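Local atomic coordinates of NADP-dependent 2-hydroxyacid dehydrogenase (Rhizobium etli, PDB entry 4XCV), a protein that probably catalyses the NADPH-dependent interconversion of 2-keto acids and D-2-hydroxy acids, holding the cofactor on a Rossmann-type domain. Residues N165-S170 against D188-K193; V141-M146 against T194-G199; L215-R220 against V248-L253; S257-E262 against F279-D284. All blocks are in the same frame, centred on the assembly; numbering follows the deposited sequence. Where two conformers were deposited one is given.

In the fold
The four contacts all belong to the coenzyme domain, built round a parallel sheet of strand order 3-2-1-4-5-6-7. From the N terminus, strand 142-146 comes first and pairs with 196-199 only about fifty residues later, so interaction 2 closes a long loop. Interaction 1 lies wholly within that loop, setting helix 187-192 on strand 165-169, the other neighbour of 142-146. The next two follow in series. Interaction 3 ties the turn after helix 213-216 to the end of helix 241-250, and R220 links it back to D195 of interaction 2. Interaction 4 pairs the last two strands of the sheet. Interactions 1 and 4 both reach NADPH, at its adenine and nicotinamide ends respectively.

Interaction 1: N165-S170 against D188-K193; sequences NVIGWS and DRFLAK. With NDP (NADPH dihydro-nicotinamide-adenine-dinucleotide phosphate), chain B.
F190 packs against I167, G168 and W169 in a buried, apolar helix-on-strand contact within the Rossmann-type coenzyme domain, where helix 187-192 lies on strand 165-169. The short segment axes run nearly antiparallel, at 157°, and come within 9.3 Å of each other. The centre of the contact is a CH-pi interaction: W169 CB stands 3.5 Å from the centroid of the F190 ring, 7° off the ring normal, so the methylene sits squarely over the face. The indole extends from there with CG anti to the backbone N (chi1 178°), which carries it past the phenyl ring towards the cofactor; the two rings meet obliquely. Further back along the strand, I167 CG1 touches F190 CE1 at 3.7 Å, and I167 CD1 reaches K193 CB at 3.6 Å. The ammonium of K193 bends away to a salt bridge with E180. On the cofactor side the C2A corner of the adenine comes over one face of the W169 indole, NDP C2A 3.2 Å from W169 CZ3, the two planes being tilted against each other. The side-chain contacts across the two segments are carbon to carbon, with the I167 carbonyl oxygen at the edge of the F190 ring, in its plane. F190 thus supports the CB of W169, the hydrogen bond from W169 NE1 to A184 O probably helps to hold the rotation of the indole, and the indole offers carbon to the adenine corner.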
# COMPACT_ATOMS: atom_id res chain seq x y z
N ASN A 165 -0.68 9.55 10.19
CA ASN A 165 -0.26 9.85 11.57
C ASN A 165 -0.13 8.49 12.24
O ASN A 165 -0.98 7.64 12.04
CB ASN A 165 -1.29 10.75 12.27
CG ASN A 165 -0.81 11.20 13.61
OD1 ASN A 165 0.28 11.75 13.72
ND2 ASN A 165 -1.58 10.95 14.63
N VAL A 166 0.94 8.26 12.98
CA VAL A 166 1.16 6.98 13.61
C VAL A 166 1.49 7.18 15.07
O VAL A 166 2.27 8.04 15.42
CB VAL A 166 2.31 6.20 12.92
CG1 VAL A 166 2.49 4.83 13.55
CG2 VAL A 166 2.07 6.09 11.41
N ILE A 167 0.90 6.34 15.91
CA ILE A 167 1.22 6.28 17.34
C ILE A 167 1.51 4.81 17.67
O ILE A 167 1.11 3.92 16.92
CB ILE A 167 0.12 6.88 18.22
CG1 ILE A 167 -1.20 6.13 18.09
CG2 ILE A 167 -0.05 8.33 17.86
CD1 ILE A 167 -2.34 6.63 18.98
N GLY A 168 2.21 4.56 18.78
CA GLY A 168 2.54 3.19 19.15
C GLY A 168 2.34 2.88 20.60
O GLY A 168 2.33 3.76 21.47
N TRP A 169 2.19 1.59 20.86
CA TRP A 169 1.96 1.09 22.20
C TRP A 169 2.79 -0.19 22.36
O TRP A 169 2.83 -1.04 21.49
CB TRP A 169 0.47 0.80 22.36
CG TRP A 169 0.06 0.22 23.70
CD1 TRP A 169 -0.22 0.94 24.84
CD2 TRP A 169 -0.19 -1.15 24.03
NE1 TRP A 169 -0.65 0.09 25.84
CE2 TRP A 169 -0.64 -1.19 25.37
CE3 TRP A 169 -0.12 -2.35 23.34
CZ2 TRP A 169 -1.02 -2.37 26.01
CZ3 TRP A 169 -0.51 -3.50 23.97
CH2 TRP A 169 -0.95 -3.52 25.28
N SER A 170 3.45 -0.29 23.50
CA SER A 170 4.25 -1.48 23.84
C SER A 170 4.37 -1.60 25.32
O SER A 170 3.93 -0.73 26.05
CB SER A 170 5.61 -1.43 23.16
OG SER A 170 6.32 -0.25 23.44
N ASP A 188 -5.86 2.64 27.34
CA ASP A 188 -7.13 3.30 27.03
C ASP A 188 -6.95 4.64 26.30
O ASP A 188 -7.68 4.98 25.35
CB ASP A 188 -8.01 3.49 28.28
CG ASP A 188 -8.51 2.19 28.87
OD1 ASP A 188 -8.27 1.12 28.29
OD2 ASP A 188 -9.15 2.26 29.97
N ARG A 189 -5.96 5.41 26.72
CA ARG A 189 -5.67 6.65 26.05
C ARG A 189 -5.23 6.42 24.61
O ARG A 189 -5.61 7.17 23.70
CB ARG A 189 -4.55 7.36 26.83
CG ARG A 189 -4.15 8.64 26.23
CD ARG A 189 -3.08 9.25 27.10
NE ARG A 189 -2.62 10.43 26.44
CZ ARG A 189 -1.62 11.15 26.86
NH1 ARG A 189 -0.98 10.80 27.97
NH2 ARG A 189 -1.26 12.21 26.15
N PHE A 190 -4.38 5.43 24.42
CA PHE A 190 -3.88 5.09 23.09
C PHE A 190 -5.04 4.66 22.21
O PHE A 190 -5.15 5.12 21.09
CB PHE A 190 -2.83 3.99 23.23
CG PHE A 190 -2.52 3.23 21.97
CD1 PHE A 190 -1.52 3.65 21.09
CD2 PHE A 190 -3.21 2.06 21.65
CE1 PHE A 190 -1.25 2.88 19.95
CE2 PHE A 190 -2.92 1.32 20.53
CZ PHE A 190 -1.95 1.75 19.68
N LEU A 191 -5.93 3.80 22.72
CA LEU A 191 -7.06 3.35 21.89
C LEU A 191 -7.98 4.50 21.46
O LEU A 191 -8.43 4.58 20.31
CB LEU A 191 -7.90 2.31 22.63
CG LEU A 191 -7.22 0.96 22.87
CD1 LEU A 191 -8.07 0.12 23.82
CD2 LEU A 191 -7.00 0.23 21.58
N ALA A 192 -8.19 5.44 22.37
CA ALA A 192 -9.06 6.57 22.08
C ALA A 192 -8.56 7.50 20.99
O ALA A 192 -9.36 8.24 20.40
CB ALA A 192 -9.27 7.37 23.36
N LYS A 193 -7.26 7.44 20.71
CA LYS A 193 -6.62 8.20 19.64
C LYS A 193 -6.50 7.45 18.33
O LYS A 193 -6.04 8.02 17.36
CB LYS A 193 -5.17 8.59 20.07
CG LYS A 193 -5.06 9.54 21.23
CD LYS A 193 -3.63 9.68 21.77
CE LYS A 193 -2.63 10.20 20.75
NZ LYS A 193 -2.69 11.68 20.57
PA NDP B . 9.08 -8.68 19.18
O1A NDP B . 10.26 -8.07 18.49
O2A NDP B . 9.28 -9.64 20.33
O5B NDP B . 8.15 -7.47 19.66
C5B NDP B . 7.02 -7.75 20.48
C4B NDP B . 6.39 -6.42 20.84
O4B NDP B . 5.18 -6.69 21.55
C3B NDP B . 7.28 -5.59 21.72
O3B NDP B . 7.15 -4.19 21.38
C2B NDP B . 6.68 -5.87 23.07
O2B NDP B . 6.87 -4.82 24.06
C1B NDP B . 5.20 -5.96 22.74
N9A NDP B . 4.41 -6.65 23.76
C8A NDP B . 4.59 -7.92 24.16
N7A NDP B . 3.75 -8.19 25.20
C5A NDP B . 3.08 -7.02 25.47
C6A NDP B . 2.16 -6.64 26.44
N6A NDP B . 1.69 -7.51 27.33
N1A NDP B . 1.72 -5.37 26.43
C2A NDP B . 2.17 -4.49 25.51
N3A NDP B . 3.07 -4.78 24.55
C4A NDP B . 3.49 -6.06 24.56
O3 NDP B . 8.15 -9.44 18.11
PN NDP B . 8.03 -9.22 16.52
O1N NDP B . 7.75 -7.77 16.30
O2N NDP B . 9.17 -9.78 15.82
O5D NDP B . 6.78 -10.14 16.20
C5D NDP B . 5.53 -9.93 16.86
C4D NDP B . 4.70 -11.21 16.64
O4D NDP B . 4.28 -11.30 15.29
C3D NDP B . 5.42 -12.50 16.88
O3D NDP B . 5.44 -12.85 18.27
C2D NDP B . 4.65 -13.51 16.03
O2D NDP B . 3.66 -14.17 16.86
C1D NDP B . 3.91 -12.66 15.04
N1N NDP B . 4.21 -12.92 13.63
C2N NDP B . 3.20 -13.15 12.73
C3N NDP B . 3.46 -13.49 11.45
C7N NDP B . 2.42 -13.71 10.48
O7N NDP B . 2.73 -14.36 9.45
N7N NDP B . 1.19 -13.23 10.60
C4N NDP B . 4.85 -13.54 10.96
C5N NDP B . 5.83 -13.23 11.99
C6N NDP B . 5.55 -12.97 13.25
P2B NDP B . 8.37 -4.37 24.48
O1X NDP B . 8.19 -3.49 25.68
O2X NDP B . 9.12 -5.66 24.78
O3X NDP B . 8.97 -3.72 23.30

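Interaction 2: V141-M146 against T194-G199; sequences VTVGVM and TDILVG
D195 grips the start of strand 142-146 through T142, and its side chain can be followed outward. D195 CB lies 3.4 Å from T142 O and also meets V141 CG1. CG stands beside its own backbone N (chi1 -61°), which sends the carboxylate back towards T142. At the tip, OD2 accepts from T142 N at 2.9 Å, nearly straight at 178°, through its anti lone pair; R220 adds a salt bridge to the same oxygen. The backbone adds two more bonds: T142 O accepts from D195 N and I196 N. Regular parallel pairing then follows, G144 N to I196 O at 2.8 Å, V198 N to G144 O at 2.9 Å and M146 N to V198 O at 2.8 Å. V143 CG1 meets V198 CG2 at 3.6 Å on the face towards helix 100-116. On the other face, M146 SD touches L197 CD1 at 3.7 Å, close to helix 187-192. These are the first and fourth strands of the 3-2-1-4 order, neighbours at the topological switch point of a Rossmann fold, where a turn that fits the GxGxxG pattern follows strand 142-146, with L148 N hydrogen-bonded to the NADPH.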
# COMPACT_ATOMS: atom_id res chain seq x y z
N VAL A 141 -5.64 10.40 9.37
CA VAL A 141 -5.99 9.14 10.00
C VAL A 141 -4.84 8.69 10.89
O VAL A 141 -3.65 8.73 10.48
CB VAL A 141 -6.29 8.08 8.91
CG1 VAL A 141 -6.47 6.70 9.54
CG2 VAL A 141 -7.50 8.51 8.12
N THR A 142 -5.15 8.28 12.10
CA THR A 142 -4.12 7.77 13.01
C THR A 142 -4.14 6.26 13.04
O THR A 142 -5.14 5.61 13.37
CB THR A 142 -4.32 8.28 14.42
OG1 THR A 142 -4.18 9.71 14.41
CG2 THR A 142 -3.31 7.70 15.43
N VAL A 143 -3.00 5.69 12.66
CA VAL A 143 -2.74 4.26 12.83
C VAL A 143 -2.03 4.04 14.16
O VAL A 143 -0.98 4.66 14.44
CB VAL A 143 -1.89 3.68 11.68
CG1 VAL A 143 -1.77 2.18 11.87
CG2 VAL A 143 -2.51 4.00 10.33
N GLY A 144 -2.65 3.22 15.03
CA GLY A 144 -2.08 2.84 16.31
C GLY A 144 -1.50 1.46 16.22
O GLY A 144 -2.25 0.48 16.07
N VAL A 145 -0.17 1.36 16.30
CA VAL A 145 0.52 0.08 16.20
C VAL A 145 0.75 -0.49 17.60
O VAL A 145 1.40 0.14 18.44
CB VAL A 145 1.83 0.23 15.42
CG1 VAL A 145 2.51 -1.11 15.28
CG2 VAL A 145 1.54 0.82 14.04
N MET A 146 0.24 -1.69 17.83
CA MET A 146 0.37 -2.39 19.10
C MET A 146 1.43 -3.45 18.92
O MET A 146 1.26 -4.44 18.20
CB MET A 146 -0.95 -3.00 19.57
CG MET A 146 -2.01 -1.92 19.74
SD MET A 146 -3.61 -2.50 20.38
CE MET A 146 -3.34 -2.47 22.09
N THR A 194 -6.85 6.17 18.33
CA THR A 194 -6.57 5.27 17.20
C THR A 194 -7.79 5.10 16.28
O THR A 194 -8.85 4.72 16.74
CB THR A 194 -6.10 3.91 17.72
OG1 THR A 194 -4.88 4.09 18.43
CG2 THR A 194 -5.86 2.95 16.61
N ASP A 195 -7.57 5.36 15.00
CA ASP A 195 -8.55 5.09 13.93
C ASP A 195 -8.37 3.68 13.32
O ASP A 195 -9.35 3.03 13.00
CB ASP A 195 -8.43 6.13 12.83
CG ASP A 195 -8.70 7.53 13.32
OD1 ASP A 195 -9.77 7.77 13.94
OD2 ASP A 195 -7.84 8.41 13.05
N ILE A 196 -7.13 3.30 13.06
CA ILE A 196 -6.81 1.95 12.56
C ILE A 196 -5.85 1.31 13.54
O ILE A 196 -4.74 1.79 13.73
CB ILE A 196 -6.18 2.01 11.13
CG1 ILE A 196 -7.05 2.78 10.13
CG2 ILE A 196 -5.85 0.59 10.69
CD1 ILE A 196 -6.39 2.86 8.76
N LEU A 197 -6.31 0.24 14.19
CA LEU A 197 -5.48 -0.50 15.13
C LEU A 197 -4.72 -1.56 14.35
O LEU A 197 -5.37 -2.35 13.67
CB LEU A 197 -6.35 -1.14 16.21
CG LEU A 197 -5.66 -1.88 17.36
CD1 LEU A 197 -6.71 -2.17 18.45
CD2 LEU A 197 -4.90 -3.16 16.95
N VAL A 198 -3.39 -1.59 14.44
CA VAL A 198 -2.56 -2.64 13.85
C VAL A 198 -1.94 -3.50 14.95
O VAL A 198 -1.13 -3.01 15.71
CB VAL A 198 -1.48 -2.03 12.92
CG1 VAL A 198 -0.44 -3.07 12.46
CG2 VAL A 198 -2.14 -1.36 11.73
N GLY A 199 -2.33 -4.76 14.97
CA GLY A 199 -1.84 -5.71 15.99
C GLY A 199 -0.64 -6.50 15.53
O GLY A 199 -0.76 -7.31 14.59

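Interaction 3: L215-R220 against V248-L253; sequences LFKKLR and VREGTL
F216 and L253 are brought together by matching first torsions, each CG lying anti to its own carbonyl carbon (chi1 -59° and -70°). The leucine thereby directs CD1 at the phenyl ring: CD1 is 4.0 Å from the F216 centroid and 9° off the normal, a CH-pi contact over the middle of the face. The other branch, L253 CD2, meets L219 CD1 at 3.9 Å, so one leucine fork bridges two side chains of 215-220. T252 packs beside them. Its CG2, on the side away from its backbone N, comes 3.6 Å from F216 O and 4.1 Å from F216 CB. Both segments lie where a helix gives way to loop. F216 to L219 form a type I beta turn, closed by L219 N to F216 O at 3.3 Å; helix 241-250 stops in a Schellman motif, with G251 at positive phi and G251 N bonded to V248 O at 3.2 Å. In the Rossmann-type domain these ends belong to connections between strands of the parallel sheet, 196-199 to 229-232 and 229-232 to 255-258. The interior side is apolar: F216 also packs on I244, A247 and F230, and L219 on L191 and L197. Towards the surface the contact becomes polar but loose. The K217 chain bends at its last torsion, bringing NZ to 3.9 Å from T252 OG1, while the oppositely charged E250 OE2 lies 4.0 Å from K217 NZ, beyond salt-bridge distance, so any attraction there is probably weak.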
# COMPACT_ATOMS: atom_id res chain seq x y z
N LEU A 215 -12.40 -3.67 24.15
CA LEU A 215 -11.32 -2.94 23.49
C LEU A 215 -11.84 -2.20 22.25
O LEU A 215 -11.53 -1.04 22.02
CB LEU A 215 -10.19 -3.90 23.14
CG LEU A 215 -8.98 -3.29 22.45
CD1 LEU A 215 -7.70 -3.96 22.92
CD2 LEU A 215 -9.09 -3.33 20.94
N PHE A 216 -12.67 -2.86 21.43
CA PHE A 216 -13.13 -2.22 20.20
C PHE A 216 -13.97 -0.98 20.46
O PHE A 216 -13.90 -0.01 19.72
CB PHE A 216 -13.93 -3.19 19.32
CG PHE A 216 -13.17 -4.44 18.91
CD1 PHE A 216 -11.84 -4.38 18.53
CD2 PHE A 216 -13.79 -5.66 18.92
CE1 PHE A 216 -11.16 -5.53 18.18
CE2 PHE A 216 -13.12 -6.81 18.58
CZ PHE A 216 -11.80 -6.74 18.21
N LYS A 217 -14.73 -1.04 21.55
CA LYS A 217 -15.55 0.12 21.96
C LYS A 217 -14.73 1.31 22.44
O LYS A 217 -15.30 2.40 22.62
CB LYS A 217 -16.58 -0.29 23.01
CG LYS A 217 -17.72 -1.14 22.47
CD LYS A 217 -18.55 -1.69 23.60
CE LYS A 217 -19.37 -2.88 23.16
NZ LYS A 217 -20.07 -2.70 21.87
N LYS A 218 -13.42 1.11 22.69
CA LYS A 218 -12.53 2.21 23.11
C LYS A 218 -11.82 2.91 21.96
O LYS A 218 -11.25 3.99 22.13
CB LYS A 218 -11.51 1.68 24.10
CG LYS A 218 -12.15 1.36 25.44
CD LYS A 218 -11.11 0.77 26.37
CE LYS A 218 -11.65 0.39 27.72
NZ LYS A 218 -10.64 -0.56 28.29
N LEU A 219 -11.88 2.36 20.76
CA LEU A 219 -11.24 2.98 19.60
C LEU A 219 -11.94 4.27 19.23
O LEU A 219 -13.11 4.48 19.58
CB LEU A 219 -11.26 2.02 18.41
CG LEU A 219 -10.30 0.84 18.57
CD1 LEU A 219 -10.57 -0.24 17.52
CD2 LEU A 219 -8.85 1.28 18.51
N ARG A 220 -11.23 5.13 18.52
CA ARG A 220 -11.76 6.44 18.21
C ARG A 220 -13.06 6.33 17.38
O ARG A 220 -13.05 5.68 16.31
CB ARG A 220 -10.71 7.31 17.53
CG ARG A 220 -11.26 8.69 17.26
CD ARG A 220 -10.23 9.79 17.27
NE ARG A 220 -9.24 9.66 16.21
CZ ARG A 220 -8.17 10.42 16.13
NH1 ARG A 220 -7.96 11.37 17.05
NH2 ARG A 220 -7.29 10.26 15.15
N VAL A 248 -18.44 -5.41 13.92
CA VAL A 248 -18.66 -4.97 12.54
C VAL A 248 -20.15 -4.86 12.25
O VAL A 248 -20.60 -3.89 11.66
CB VAL A 248 -17.97 -5.89 11.51
CG1 VAL A 248 -18.37 -5.52 10.10
CG2 VAL A 248 -16.47 -5.79 11.67
N ARG A 249 -20.94 -5.83 12.68
CA ARG A 249 -22.36 -5.77 12.40
C ARG A 249 -23.02 -4.59 13.09
O ARG A 249 -23.97 -4.00 12.54
CB ARG A 249 -23.03 -7.05 12.89
CG ARG A 249 -22.69 -8.25 12.05
CD ARG A 249 -23.23 -9.50 12.70
NE ARG A 249 -24.65 -9.43 13.02
CZ ARG A 249 -25.65 -9.75 12.19
NH1 ARG A 249 -25.41 -10.10 10.93
NH2 ARG A 249 -26.89 -9.69 12.62
N GLU A 250 -22.60 -4.25 14.29
CA GLU A 250 -23.23 -3.15 14.97
C GLU A 250 -22.66 -1.78 14.66
O GLU A 250 -23.20 -0.76 15.09
CB GLU A 250 -23.43 -3.44 16.45
CG GLU A 250 -22.28 -3.49 17.40
CD GLU A 250 -22.81 -3.98 18.76
OE1 GLU A 250 -22.79 -5.20 19.02
OE2 GLU A 250 -23.33 -3.15 19.53
N GLY A 251 -21.56 -1.77 13.91
CA GLY A 251 -20.96 -0.50 13.49
C GLY A 251 -19.91 0.03 14.44
O GLY A 251 -19.41 1.14 14.26
N THR A 252 -19.57 -0.72 15.48
CA THR A 252 -18.43 -0.35 16.35
C THR A 252 -17.12 -0.35 15.55
O THR A 252 -16.29 0.55 15.69
CB THR A 252 -18.37 -1.25 17.57
OG1 THR A 252 -19.59 -1.12 18.32
CG2 THR A 252 -17.18 -0.92 18.49
N LEU A 253 -16.95 -1.37 14.70
CA LEU A 253 -15.83 -1.41 13.76
C LEU A 253 -16.37 -1.16 12.38
O LEU A 253 -17.43 -1.71 12.00
CB LEU A 253 -15.13 -2.75 13.77
CG LEU A 253 -14.33 -3.09 15.03
CD1 LEU A 253 -13.79 -4.51 14.94
CD2 LEU A 253 -13.18 -2.12 15.25

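Interaction 4: S257-E262 against F279-D284; sequences SLDVFE and FITPHD. With NDP (NADPH dihydro-nicotinamide-adenine-dinucleotide phosphate), chain B.
D259 OD1 is gripped by two donors: T281 OG1 donates to it at 2.7 Å on the anti side, and D284 N makes a bent hydrogen bond to it (3.0 Å, 132°) on the syn side. This clasp lies just past the C-terminal ends of strands 255-258 and 278-280, the last two of the parallel Rossmann sheet, which are joined by L258 N to F279 O at 2.9 Å and T281 N to L258 O at 3.0 Å. Tied down through OD1, the carboxylate offers OD2 to the cofactor: the carboxamide NDP N7N donates to D259 OD2 at 3.0 Å and 171°. H283 lies beside D259 at the same carboxamide, its CD2 3.5 Å from NDP O7N, which sits at the ring edge. V260 CG1 supports the imidazole, 4.0 Å from its centroid and 7° off the normal. H283 ND1 is hydrogen-bonded to E264, a His-Glu pairing consistent with the active site of D-2-hydroxyacid dehydrogenases. The second subunit closes in too, since D284 OD2 is hydrogen-bonded to H121 of that subunit. Behind the site, F261 CZ packs on I280 CG2, while F261 CE1 meets T281 O at 3.5 Å, the oxygen lying in the ring plane.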
# COMPACT_ATOMS: atom_id res chain seq x y z
N SER A 257 -8.96 -6.21 8.92
CA SER A 257 -8.09 -7.04 8.10
C SER A 257 -7.42 -8.03 9.01
O SER A 257 -6.80 -7.65 10.01
CB SER A 257 -7.00 -6.23 7.40
OG SER A 257 -7.59 -5.35 6.46
N LEU A 258 -7.51 -9.32 8.66
CA LEU A 258 -7.01 -10.38 9.51
C LEU A 258 -6.18 -11.36 8.75
O LEU A 258 -6.64 -11.89 7.74
CB LEU A 258 -8.19 -11.12 10.15
CG LEU A 258 -9.17 -10.27 10.96
CD1 LEU A 258 -10.45 -11.02 11.30
CD2 LEU A 258 -8.58 -9.72 12.25
N ASP A 259 -4.96 -11.62 9.23
CA ASP A 259 -4.13 -12.68 8.68
C ASP A 259 -4.05 -13.90 9.58
O ASP A 259 -3.52 -14.95 9.17
CB ASP A 259 -2.68 -12.19 8.51
CG ASP A 259 -1.81 -13.15 7.75
OD1 ASP A 259 -2.11 -13.49 6.58
OD2 ASP A 259 -0.75 -13.55 8.27
N VAL A 260 -4.55 -13.76 10.81
CA VAL A 260 -4.44 -14.80 11.83
C VAL A 260 -5.76 -15.01 12.51
O VAL A 260 -6.53 -14.08 12.60
CB VAL A 260 -3.31 -14.46 12.85
CG1 VAL A 260 -1.97 -14.44 12.17
CG2 VAL A 260 -3.59 -13.11 13.52
N PHE A 261 -5.98 -16.24 13.01
CA PHE A 261 -7.30 -16.64 13.52
C PHE A 261 -7.15 -17.52 14.72
O PHE A 261 -6.15 -18.20 14.88
CB PHE A 261 -8.11 -17.32 12.38
CG PHE A 261 -8.22 -16.45 11.18
CD1 PHE A 261 -7.23 -16.47 10.21
CD2 PHE A 261 -9.20 -15.47 11.09
CE1 PHE A 261 -7.25 -15.56 9.17
CE2 PHE A 261 -9.21 -14.57 10.06
CZ PHE A 261 -8.25 -14.61 9.10
N GLU A 262 -8.19 -17.56 15.56
CA GLU A 262 -8.16 -18.36 16.77
C GLU A 262 -7.93 -19.83 16.47
O GLU A 262 -7.24 -20.51 17.22
CB GLU A 262 -9.48 -18.20 17.54
CG GLU A 262 -9.77 -16.78 18.05
CD GLU A 262 -11.01 -16.76 18.92
OE1 GLU A 262 -10.99 -17.39 20.01
OE2 GLU A 262 -12.02 -16.19 18.46
N PHE A 279 -11.23 -8.04 5.27
CA PHE A 279 -10.26 -8.66 4.40
C PHE A 279 -9.58 -9.77 5.16
O PHE A 279 -9.09 -9.58 6.27
CB PHE A 279 -9.20 -7.63 3.95
CG PHE A 279 -9.75 -6.50 3.15
CD1 PHE A 279 -10.26 -5.40 3.77
CD2 PHE A 279 -9.73 -6.51 1.77
CE1 PHE A 279 -10.77 -4.35 3.03
CE2 PHE A 279 -10.21 -5.43 1.02
CZ PHE A 279 -10.72 -4.35 1.66
N ILE A 280 -9.57 -10.96 4.53
CA ILE A 280 -8.95 -12.15 5.14
C ILE A 280 -7.80 -12.57 4.28
O ILE A 280 -7.93 -12.73 3.08
CB ILE A 280 -9.93 -13.31 5.20
CG1 ILE A 280 -10.88 -13.05 6.36
CG2 ILE A 280 -9.22 -14.64 5.37
CD1 ILE A 280 -12.03 -14.02 6.36
N THR A 281 -6.65 -12.78 4.91
CA THR A 281 -5.56 -13.51 4.26
C THR A 281 -5.28 -14.73 5.12
O THR A 281 -5.38 -14.72 6.37
CB THR A 281 -4.29 -12.67 3.99
OG1 THR A 281 -3.87 -12.05 5.20
CG2 THR A 281 -4.52 -11.63 2.97
N PRO A 282 -4.93 -15.87 4.48
CA PRO A 282 -4.90 -17.16 5.19
C PRO A 282 -3.52 -17.39 5.83
O PRO A 282 -2.82 -18.35 5.52
CB PRO A 282 -5.17 -18.17 4.05
CG PRO A 282 -4.50 -17.49 2.86
CD PRO A 282 -4.84 -16.05 3.01
N HIS A 283 -3.15 -16.54 6.77
CA HIS A 283 -1.86 -16.65 7.40
C HIS A 283 -0.74 -16.75 6.38
O HIS A 283 0.12 -17.60 6.49
CB HIS A 283 -1.85 -17.77 8.46
CG HIS A 283 -0.82 -17.57 9.54
ND1 HIS A 283 -0.92 -18.11 10.80
CD2 HIS A 283 0.33 -16.84 9.54
CE1 HIS A 283 0.14 -17.77 11.52
NE2 HIS A 283 0.92 -17.00 10.76
N ASP A 284 -0.78 -15.84 5.39
CA ASP A 284 0.27 -15.78 4.37
C ASP A 284 0.83 -14.36 4.27
O ASP A 284 1.56 -14.07 3.30
CB ASP A 284 -0.19 -16.36 3.04
CG ASP A 284 -1.25 -15.54 2.31
OD1 ASP A 284 -1.61 -14.45 2.84
OD2 ASP A 284 -1.66 -15.93 1.18
PA NDP B . 9.08 -8.68 19.18
O1A NDP B . 10.26 -8.07 18.49
O2A NDP B . 9.28 -9.64 20.33
O5B NDP B . 8.15 -7.47 19.66
C5B NDP B . 7.02 -7.75 20.48
C4B NDP B . 6.39 -6.42 20.84
O4B NDP B . 5.18 -6.69 21.55
C3B NDP B . 7.28 -5.59 21.72
O3B NDP B . 7.15 -4.19 21.38
C2B NDP B . 6.68 -5.87 23.07
O2B NDP B . 6.87 -4.82 24.06
C1B NDP B . 5.20 -5.96 22.74
N9A NDP B . 4.41 -6.65 23.76
C8A NDP B . 4.59 -7.92 24.16
N7A NDP B . 3.75 -8.19 25.20
C5A NDP B . 3.08 -7.02 25.47
C6A NDP B . 2.16 -6.64 26.44
N6A NDP B . 1.69 -7.51 27.33
N1A NDP B . 1.72 -5.37 26.43
C2A NDP B . 2.17 -4.49 25.51
N3A NDP B . 3.07 -4.78 24.55
C4A NDP B . 3.49 -6.06 24.56
O3 NDP B . 8.15 -9.44 18.11
PN NDP B . 8.03 -9.22 16.52
O1N NDP B . 7.75 -7.77 16.30
O2N NDP B . 9.17 -9.78 15.82
O5D NDP B . 6.78 -10.14 16.20
C5D NDP B . 5.53 -9.93 16.86
C4D NDP B . 4.70 -11.21 16.64
O4D NDP B . 4.28 -11.30 15.29
C3D NDP B . 5.42 -12.50 16.88
O3D NDP B . 5.44 -12.85 18.27
C2D NDP B . 4.65 -13.51 16.03
O2D NDP B . 3.66 -14.17 16.86
C1D NDP B . 3.91 -12.66 15.04
N1N NDP B . 4.21 -12.92 13.63
C2N NDP B . 3.20 -13.15 12.73
C3N NDP B . 3.46 -13.49 11.45
C7N NDP B . 2.42 -13.71 10.48
O7N NDP B . 2.73 -14.36 9.45
N7N NDP B . 1.19 -13.23 10.60
C4N NDP B . 4.85 -13.54 10.96
C5N NDP B . 5.83 -13.23 11.99
C6N NDP B . 5.55 -12.97 13.25
P2B NDP B . 8.37 -4.37 24.48
O1X NDP B . 8.19 -3.49 25.68
O2X NDP B . 9.12 -5.66 24.78
O3X NDP B . 8.97 -3.72 23.30